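Local atomic coordinates of probable tRNA pseudouridine synthase D (Methanosarcina mazei, PDB entry 1Z2Z), a protein that probably converts uridine 13 of transfer RNAs into pseudouridine, as a member of the TruD family of pseudouridine synthases. Residues C283-E287 with A288-L292; R294-E297 with G298-V301; K317-S320 with E321-N324. All coordinates share one frame; numbering follows the deposited sequence.

Overall arrangement
The three contacts follow one another along the chain without nesting or crossing, and each is a local turn within one continuous stretch. Contact 1 comes first, where helix 263-287 ends and the chain folds back past its last turn. Contact 2 lies further along the same loop, a beta turn leading into strand 301-302, and touches contact 1 through a salt bridge between Arg285 and Asp299. Contact 3, at the entry to helix 323-330, has its centre about 7 Å from that of contact 2; Gly298 and Val318 are joined there through their backbones. Contact 2 thus connects the end of one helix with the start of the next, while contacts 1 and 3 do not touch.

Contact 1 (C283-E287 with A288-L292); sequences CRRIE and AGIPL
The guanidinium group of Arg285 has Ile290 over one face: the CG2 methyl stands 3.4 Å from CZ, displaced toward the rim on the NH1 side. Along the edge lie Pro291 O, Leu292 CD2 and, in the plane itself, Leu292 N. Arg285 NH2 donates to Pro291 O at 2.7 Å, with an N-H...O angle of 147°; this oxygen is tilted somewhat from the guanidinium plane, and the donor stands well above the carbonyl plane. Arg285 NH1 makes a weak second bond to Pro291 O, at 3.1 Å. The chain of Arg285 leaves the helix with CG opposite the backbone N (chi1 -176°) and stays extended to NE, crossing the branched side chain of Ile290. Beside this, Ile286 CG1 meets Leu292 CD2 at 4.1 Å.

The helix ends at a glycine. Ala288 N still bonds to Arg284 O at 2.8 Å; Gly289 then takes a positive phi (88°), where a side chain would press on the preceding carbonyl oxygen, and Ile290 N returns to Arg285 O through a weak bond of 3.4 Å. Arg285 therefore serves the helix end twice, by its carbonyl and by its side chain. With Asp299 as anionic partner of NH1, its buried charge is probably balanced at that end, while the grip on Pro291 O, with NH1 the weaker prong, is likely to limit rotation of the guanidinium.

Contact 2 (R294-E297 with G298-V301); sequences RAVE and GDIV
Gly298 follows Glu297 at the corner of a type II beta turn that runs from Val296 to Asp299 and brings the CA atoms of Val296 and Asp299 to 5.3 Å. It occupies the third position with a positive phi (64°), where a CB would run into the carbonyl oxygen of Glu297. Glu297 CB touches Gly298 N from the preceding position, while the rest of the Glu297 side chain continues extended.

Asp299 carries the contact. Its CB points back at the first half of the turn and lies 3.6 Å from Val296 O. The carboxylate reaches across to the backbone: Asp299 OD2 accepts a weak hydrogen bond from Val296 N at 2.8 Å, the N-H...O angle being only 128°. Asp299 OD2 is also 3.2 Å from Ala295 CA, and Val296 CG2 packs 3.5 Å from Asp299 CG. In Val296, chi1 of -60° puts CG1 beside the backbone N and CG2 between that N and the carbonyl carbon, which turns CG2 onto the carboxylate. OD2 also forms a salt bridge with Arg285 NH1, one oxygen thus serving a backbone N-H and a guanidinium. With an alanine in place of Asp299, the Val296 N-H would probably lose this acceptor, and Arg285 its anionic mate.

Ile300 CB points away from residues 294-297, and its side chain touches Lys317, whereas Val301 begins strand 301-302 and lays its side chain on Ile337 of the partner strand 336-337. Around the turn, Pro353 of helix 352-363 meets Val296 and Asp299, Leu330 of helix 323-330 meets Ala295, and the backbone of Gly298 bonds to Val318 and Ser350.

Contact 3 (K317-S320 with E321-N324); sequences KVTS and ETVN
Thr322 turns back onto Thr319, and its side chain can be followed outward from CB. Thr322 CB lies 4.2 Å from Thr319 OG1, at the limit of contact. At the tip the hydroxyl oxygen, Thr322 OG1, accepts the backbone N-H of Thr319, with 3.1 Å between OG1 and Thr319 N, and the bond is nearly straight, 172°. On the other branch, Thr322 CG2 lies 3.9 Å from Thr319 OG1. The division of labour follows from the first torsion of Thr322 (chi1 67°), which tucks OG1 between its own backbone N and carbonyl carbon and places the methyl anti to the carbonyl carbon.

The backbone of Thr319 is used at both ends, for Thr319 O accepts a weak bond from Val323 N, also at 3.1 Å. This links a residue to the fourth one after it, as in a helical turn, and leads the chain into helix 323-330. Glu321 bends at chi2 (-96°) and brings its carboxylate back over the side chain of Thr319, with Glu321 OE1 3.5 Å from Thr319 CB; the two side chains run slantwise past each other.

On the apolar side, Val318 CG2 rests against Val323, 3.6 Å from its CA and 4.1 Å from its CB. This packing joins residues five apart and spans the approach to the helix. Val323 CG1 meanwhile lies beside the carbonyl oxygen of Ser320.

The turn sits at the surface. Val318, which is buried, touches Asp299 in the loop before strand 301-302, and Lys317 reaches the hydroxyl of Ser350, just ahead of helix 352-363; from Val323 the chain continues into helix 323-330.

Contact 1 (C283-E287 with A288-L292)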
ATOM      1  N   CYS A 283      13.442  -2.392   9.687  1.00 40.23           N
ATOM      2  CA  CYS A 283      14.677  -1.653   9.431  1.00 40.43           C
ATOM      3  C   CYS A 283      15.760  -2.085  10.392  1.00 41.54           C
ATOM      4  O   CYS A 283      16.843  -2.517   9.988  1.00 41.68           O
ATOM      5  CB  CYS A 283      14.439  -0.153   9.615  1.00 40.52           C
ATOM      6  SG  CYS A 283      13.392   0.625   8.375  1.00 39.36           S
ATOM      7  N   ARG A 284      15.454  -1.937  11.675  1.00 42.99           N
ATOM      8  CA  ARG A 284      16.374  -2.307  12.739  1.00 43.38           C
ATOM      9  C   ARG A 284      16.918  -3.698  12.425  1.00 44.60           C
ATOM     10  O   ARG A 284      18.107  -3.954  12.574  1.00 46.35           O
ATOM     11  CB  ARG A 284      15.634  -2.310  14.077  1.00 41.56           C
ATOM     12  CG  ARG A 284      16.459  -1.807  15.234  1.00 42.18           C
ATOM     13  CD  ARG A 284      16.841  -0.348  15.045  1.00 43.02           C
ATOM     14  NE  ARG A 284      15.747   0.578  15.328  1.00 43.51           N
ATOM     15  CZ  ARG A 284      15.779   1.879  15.038  1.00 44.66           C
ATOM     16  NH1 ARG A 284      16.850   2.400  14.451  1.00 44.66           N
ATOM     17  NH2 ARG A 284      14.749   2.663  15.337  1.00 42.06           N
ATOM     18  N   ARG A 285      16.050  -4.593  11.966  1.00 44.57           N
ATOM     19  CA  ARG A 285      16.494  -5.938  11.640  1.00 45.53           C
ATOM     20  C   ARG A 285      17.406  -5.948  10.422  1.00 45.57           C
ATOM     21  O   ARG A 285      18.302  -6.786  10.322  1.00 46.33           O
ATOM     22  CB  ARG A 285      15.298  -6.855  11.404  1.00 46.42           C
ATOM     23  CG  ARG A 285      15.676  -8.305  11.148  1.00 45.96           C
ATOM     24  CD  ARG A 285      14.505  -9.210  11.476  1.00 46.12           C
ATOM     25  NE  ARG A 285      14.809 -10.625  11.305  1.00 45.21           N
ATOM     26  CZ  ARG A 285      15.193 -11.172  10.159  1.00 44.72           C
ATOM     27  NH1 ARG A 285      15.443 -12.473  10.100  1.00 44.59           N
ATOM     28  NH2 ARG A 285      15.328 -10.419   9.076  1.00 44.80           N
ATOM     29  N   ILE A 286      17.171  -5.030   9.488  1.00 45.89           N
ATOM     30  CA  ILE A 286      18.006  -4.935   8.295  1.00 46.45           C
ATOM     31  C   ILE A 286      19.346  -4.341   8.719  1.00 47.14           C
ATOM     32  O   ILE A 286      20.373  -4.584   8.086  1.00 47.29           O
ATOM     33  CB  ILE A 286      17.374  -4.027   7.203  1.00 45.78           C
ATOM     34  CG1 ILE A 286      16.111  -4.689   6.643  1.00 46.67           C
ATOM     35  CG2 ILE A 286      18.379  -3.778   6.077  1.00 44.38           C
ATOM     36  CD1 ILE A 286      15.312  -3.825   5.668  1.00 43.97           C
ATOM     37  N   GLU A 287      19.330  -3.554   9.788  1.00 46.81           N
ATOM     38  CA  GLU A 287      20.560  -2.963  10.282  1.00 47.35           C
ATOM     39  C   GLU A 287      21.345  -4.007  11.052  1.00 47.25           C
ATOM     40  O   GLU A 287      22.563  -4.086  10.932  1.00 48.21           O
ATOM     41  CB  GLU A 287      20.271  -1.778  11.196  1.00 48.57           C
ATOM     42  CG  GLU A 287      19.673  -0.587  10.490  1.00 49.81           C
ATOM     43  CD  GLU A 287      19.440   0.556  11.441  1.00 49.89           C
ATOM     44  OE1 GLU A 287      18.860   0.319  12.524  1.00 51.48           O
ATOM     45  OE2 GLU A 287      19.830   1.690  11.107  1.00 50.88           O
ATOM     46  N   ALA A 288      20.643  -4.810  11.844  1.00 47.34           N
ATOM     47  CA  ALA A 288      21.294  -5.845  12.633  1.00 46.37           C
ATOM     48  C   ALA A 288      22.080  -6.815  11.752  1.00 46.18           C
ATOM     49  O   ALA A 288      22.884  -7.598  12.259  1.00 47.16           O
ATOM     50  CB  ALA A 288      20.261  -6.603  13.454  1.00 47.20           C
ATOM     51  N   GLY A 289      21.858  -6.758  10.439  1.00 43.74           N
ATOM     52  CA  GLY A 289      22.564  -7.646   9.528  1.00 41.07           C
ATOM     53  C   GLY A 289      21.883  -8.989   9.298  1.00 40.57           C
ATOM     54  O   GLY A 289      22.420  -9.852   8.595  1.00 39.53           O
ATOM     55  N   ILE A 290      20.702  -9.174   9.888  1.00 39.72           N
ATOM     56  CA  ILE A 290      19.946 -10.424   9.738  1.00 39.88           C
ATOM     57  C   ILE A 290      19.061 -10.335   8.483  1.00 39.46           C
ATOM     58  O   ILE A 290      18.046  -9.644   8.492  1.00 37.40           O
ATOM     59  CB  ILE A 290      19.011 -10.683  10.964  1.00 40.87           C
ATOM     60  CG1 ILE A 290      19.755 -10.445  12.292  1.00 39.27           C
ATOM     61  CG2 ILE A 290      18.435 -12.093  10.879  1.00 39.13           C
ATOM     62  CD1 ILE A 290      20.818 -11.471  12.656  1.00 37.07           C
ATOM     63  N   PRO A 291      19.428 -11.048   7.400  1.00 39.95           N
ATOM     64  CA  PRO A 291      18.676 -11.040   6.143  1.00 41.57           C
ATOM     65  C   PRO A 291      17.207 -11.362   6.330  1.00 44.88           C
ATOM     66  O   PRO A 291      16.794 -11.870   7.376  1.00 45.44           O
ATOM     67  CB  PRO A 291      19.409 -12.069   5.283  1.00 40.03           C
ATOM     68  CG  PRO A 291      19.960 -13.010   6.280  1.00 40.53           C
ATOM     69  CD  PRO A 291      20.462 -12.095   7.371  1.00 41.00           C
ATOM     70  N   LEU A 292      16.417 -11.064   5.307  1.00 46.62           N
ATOM     71  CA  LEU A 292      14.985 -11.282   5.385  1.00 47.77           C
ATOM     72  C   LEU A 292      14.569 -12.638   4.832  1.00 48.59           C
ATOM     73  O   LEU A 292      13.446 -13.086   5.070  1.00 49.49           O
ATOM     74  CB  LEU A 292      14.258 -10.155   4.643  1.00 49.61           C
ATOM     75  CG  LEU A 292      14.712  -8.729   5.000  1.00 50.04           C
ATOM     76  CD1 LEU A 292      13.917  -7.713   4.194  1.00 49.64           C
ATOM     77  CD2 LEU A 292      14.540  -8.485   6.500  1.00 49.08           C
TER

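Contact 2 (R294-E297 with G298-V301)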
ATOM      1  N   ARG A 294      16.351 -15.548   5.444  1.00 53.92           N
ATOM      2  CA  ARG A 294      17.063 -16.570   6.209  1.00 56.57           C
ATOM      3  C   ARG A 294      16.598 -16.547   7.660  1.00 57.57           C
ATOM      4  O   ARG A 294      16.464 -15.482   8.273  1.00 58.49           O
ATOM      5  CB  ARG A 294      18.581 -16.356   6.149  1.00 58.24           C
ATOM      6  CG  ARG A 294      19.206 -16.807   4.841  1.00 60.97           C
ATOM      7  CD  ARG A 294      20.705 -16.559   4.810  1.00 63.52           C
ATOM      8  NE  ARG A 294      21.257 -16.839   3.484  1.00 66.48           N
ATOM      9  CZ  ARG A 294      22.466 -16.462   3.069  1.00 66.83           C
ATOM     10  NH1 ARG A 294      23.271 -15.781   3.876  1.00 66.54           N
ATOM     11  NH2 ARG A 294      22.870 -16.763   1.840  1.00 66.89           N
ATOM     12  N   ALA A 295      16.343 -17.724   8.213  1.00 57.02           N
ATOM     13  CA  ALA A 295      15.875 -17.807   9.587  1.00 57.71           C
ATOM     14  C   ALA A 295      17.012 -18.006  10.595  1.00 57.64           C
ATOM     15  O   ALA A 295      18.083 -18.503  10.251  1.00 57.73           O
ATOM     16  CB  ALA A 295      14.850 -18.938   9.711  1.00 58.05           C
ATOM     17  N   VAL A 296      16.770 -17.601  11.839  1.00 57.40           N
ATOM     18  CA  VAL A 296      17.749 -17.750  12.915  1.00 57.58           C
ATOM     19  C   VAL A 296      17.053 -18.335  14.139  1.00 58.10           C
ATOM     20  O   VAL A 296      15.930 -18.828  14.046  1.00 60.10           O
ATOM     21  CB  VAL A 296      18.383 -16.402  13.323  1.00 57.03           C
ATOM     22  CG1 VAL A 296      19.097 -15.791  12.139  1.00 57.72           C
ATOM     23  CG2 VAL A 296      17.321 -15.460  13.870  1.00 57.05           C
ATOM     24  N   GLU A 297      17.704 -18.283  15.291  1.00 57.03           N
ATOM     25  CA  GLU A 297      17.077 -18.836  16.479  1.00 57.80           C
ATOM     26  C   GLU A 297      15.930 -17.961  16.973  1.00 57.52           C
ATOM     27  O   GLU A 297      16.113 -16.778  17.258  1.00 58.37           O
ATOM     28  CB  GLU A 297      18.109 -19.026  17.591  1.00 58.44           C
ATOM     29  CG  GLU A 297      19.150 -20.096  17.300  1.00 59.02           C
ATOM     30  CD  GLU A 297      20.125 -20.271  18.443  1.00 59.64           C
ATOM     31  OE1 GLU A 297      20.984 -21.176  18.363  1.00 59.82           O
ATOM     32  OE2 GLU A 297      20.032 -19.501  19.424  1.00 60.08           O
ATOM     33  N   GLY A 298      14.746 -18.558  17.071  1.00 57.01           N
ATOM     34  CA  GLY A 298      13.576 -17.836  17.537  1.00 55.83           C
ATOM     35  C   GLY A 298      13.172 -16.705  16.614  1.00 54.17           C
ATOM     36  O   GLY A 298      12.789 -15.637  17.080  1.00 53.47           O
ATOM     37  N   ASP A 299      13.243 -16.956  15.308  1.00 52.92           N
ATOM     38  CA  ASP A 299      12.902 -15.963  14.294  1.00 52.36           C
ATOM     39  C   ASP A 299      11.382 -15.801  14.082  1.00 52.69           C
ATOM     40  O   ASP A 299      10.911 -14.690  13.816  1.00 54.49           O
ATOM     41  CB  ASP A 299      13.578 -16.335  12.958  1.00 50.81           C
ATOM     42  CG  ASP A 299      14.251 -15.142  12.272  1.00 49.47           C
ATOM     43  OD1 ASP A 299      13.848 -13.988  12.520  1.00 49.89           O
ATOM     44  OD2 ASP A 299      15.177 -15.361  11.462  1.00 47.25           O
ATOM     45  N   ILE A 300      10.629 -16.896  14.213  1.00 50.97           N
ATOM     46  CA  ILE A 300       9.163 -16.925  14.017  1.00 49.71           C
ATOM     47  C   ILE A 300       8.776 -16.740  12.552  1.00 50.21           C
ATOM     48  O   ILE A 300       8.910 -15.653  11.995  1.00 49.83           O
ATOM     49  CB  ILE A 300       8.403 -15.841  14.841  1.00 47.75           C
ATOM     50  CG1 ILE A 300       8.449 -16.170  16.331  1.00 47.71           C
ATOM     51  CG2 ILE A 300       6.933 -15.792  14.422  1.00 46.61           C
ATOM     52  CD1 ILE A 300       7.670 -15.193  17.187  1.00 44.76           C
ATOM     53  N   VAL A 301       8.282 -17.802  11.931  1.00 52.21           N
ATOM     54  CA  VAL A 301       7.884 -17.721  10.534  1.00 53.73           C
ATOM     55  C   VAL A 301       6.382 -17.989  10.364  1.00 54.20           C
ATOM     56  O   VAL A 301       5.658 -18.172  11.351  1.00 55.13           O
ATOM     57  CB  VAL A 301       8.722 -18.714   9.655  1.00 53.31           C
ATOM     58  CG1 VAL A 301      10.208 -18.482   9.889  1.00 52.67           C
ATOM     59  CG2 VAL A 301       8.362 -20.165   9.975  1.00 54.56           C
TER

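Contact 3 (K317-S320 with E321-N324)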
ATOM      1  N   LYS A 317       7.384 -21.377  15.609  1.00 73.07           N
ATOM      2  CA  LYS A 317       8.577 -20.673  16.065  1.00 72.69           C
ATOM      3  C   LYS A 317       9.834 -21.526  15.862  1.00 72.70           C
ATOM      4  O   LYS A 317       9.919 -22.650  16.358  1.00 72.81           O
ATOM      5  CB  LYS A 317       8.419 -20.297  17.540  1.00 71.35           C
ATOM      6  CG  LYS A 317       9.471 -19.339  18.049  1.00 69.79           C
ATOM      7  CD  LYS A 317       9.049 -18.768  19.383  1.00 67.68           C
ATOM      8  CE  LYS A 317       9.930 -17.608  19.797  1.00 66.95           C
ATOM      9  NZ  LYS A 317       9.369 -16.957  21.014  1.00 64.90           N
ATOM     10  N   VAL A 318      10.800 -20.991  15.122  1.00 72.67           N
ATOM     11  CA  VAL A 318      12.047 -21.705  14.854  1.00 73.19           C
ATOM     12  C   VAL A 318      12.977 -21.711  16.072  1.00 73.71           C
ATOM     13  O   VAL A 318      13.074 -20.714  16.791  1.00 73.97           O
ATOM     14  CB  VAL A 318      12.796 -21.087  13.633  1.00 72.28           C
ATOM     15  CG1 VAL A 318      12.781 -19.579  13.732  1.00 72.09           C
ATOM     16  CG2 VAL A 318      14.239 -21.597  13.576  1.00 70.64           C
ATOM     17  N   THR A 319      13.644 -22.841  16.308  1.00 73.38           N
ATOM     18  CA  THR A 319      14.568 -22.972  17.434  1.00 73.34           C
ATOM     19  C   THR A 319      15.967 -23.363  16.972  1.00 73.29           C
ATOM     20  O   THR A 319      16.258 -23.376  15.775  1.00 73.60           O
ATOM     21  CB  THR A 319      14.092 -24.023  18.460  1.00 73.43           C
ATOM     22  OG1 THR A 319      13.837 -25.260  17.790  1.00 73.43           O
ATOM     23  CG2 THR A 319      12.832 -23.552  19.173  1.00 73.35           C
ATOM     24  N   SER A 320      16.828 -23.688  17.932  1.00 72.74           N
ATOM     25  CA  SER A 320      18.206 -24.059  17.640  1.00 72.37           C
ATOM     26  C   SER A 320      18.330 -25.401  16.937  1.00 72.07           C
ATOM     27  O   SER A 320      19.399 -25.754  16.442  1.00 71.99           O
ATOM     28  CB  SER A 320      19.022 -24.084  18.934  1.00 72.54           C
ATOM     29  OG  SER A 320      19.029 -22.808  19.554  1.00 71.74           O
ATOM     30  N   GLU A 321      17.235 -26.147  16.892  1.00 72.73           N
ATOM     31  CA  GLU A 321      17.252 -27.454  16.253  1.00 73.31           C
ATOM     32  C   GLU A 321      16.517 -27.480  14.900  1.00 73.22           C
ATOM     33  O   GLU A 321      16.986 -28.110  13.944  1.00 73.41           O
ATOM     34  CB  GLU A 321      16.676 -28.507  17.213  1.00 73.68           C
ATOM     35  CG  GLU A 321      15.341 -28.124  17.858  1.00 74.68           C
ATOM     36  CD  GLU A 321      15.478 -27.511  19.254  1.00 75.67           C
ATOM     37  OE1 GLU A 321      16.250 -26.538  19.430  1.00 76.03           O
ATOM     38  OE2 GLU A 321      14.788 -28.002  20.179  1.00 75.06           O
ATOM     39  N   THR A 322      15.385 -26.780  14.809  1.00 71.90           N
ATOM     40  CA  THR A 322      14.611 -26.746  13.568  1.00 70.56           C
ATOM     41  C   THR A 322      15.129 -25.698  12.582  1.00 70.34           C
ATOM     42  O   THR A 322      14.673 -25.631  11.442  1.00 70.09           O
ATOM     43  CB  THR A 322      13.115 -26.477  13.847  1.00 70.23           C
ATOM     44  OG1 THR A 322      12.948 -25.147  14.351  1.00 69.76           O
ATOM     45  CG2 THR A 322      12.576 -27.471  14.874  1.00 69.40           C
ATOM     46  N   VAL A 323      16.091 -24.896  13.031  1.00 69.99           N
ATOM     47  CA  VAL A 323      16.701 -23.850  12.213  1.00 70.05           C
ATOM     48  C   VAL A 323      17.108 -24.343  10.822  1.00 69.36           C
ATOM     49  O   VAL A 323      16.852 -23.677   9.822  1.00 69.20           O
ATOM     50  CB  VAL A 323      17.956 -23.261  12.914  1.00 70.69           C
ATOM     51  CG1 VAL A 323      18.945 -24.377  13.227  1.00 72.52           C
ATOM     52  CG2 VAL A 323      18.615 -22.205  12.033  1.00 69.75           C
ATOM     53  N   ASN A 324      17.749 -25.503  10.760  1.00 68.73           N
ATOM     54  CA  ASN A 324      18.182 -26.056   9.484  1.00 69.15           C
ATOM     55  C   ASN A 324      17.008 -26.437   8.586  1.00 69.42           C
ATOM     56  O   ASN A 324      17.111 -26.379   7.361  1.00 68.97           O
ATOM     57  CB  ASN A 324      19.073 -27.280   9.718  1.00 68.82           C
ATOM     58  CG  ASN A 324      20.445 -26.909  10.258  1.00 68.34           C
ATOM     59  OD1 ASN A 324      20.606 -25.885  10.921  1.00 67.36           O
ATOM     60  ND2 ASN A 324      21.439 -27.753   9.989  1.00 68.02           N
TER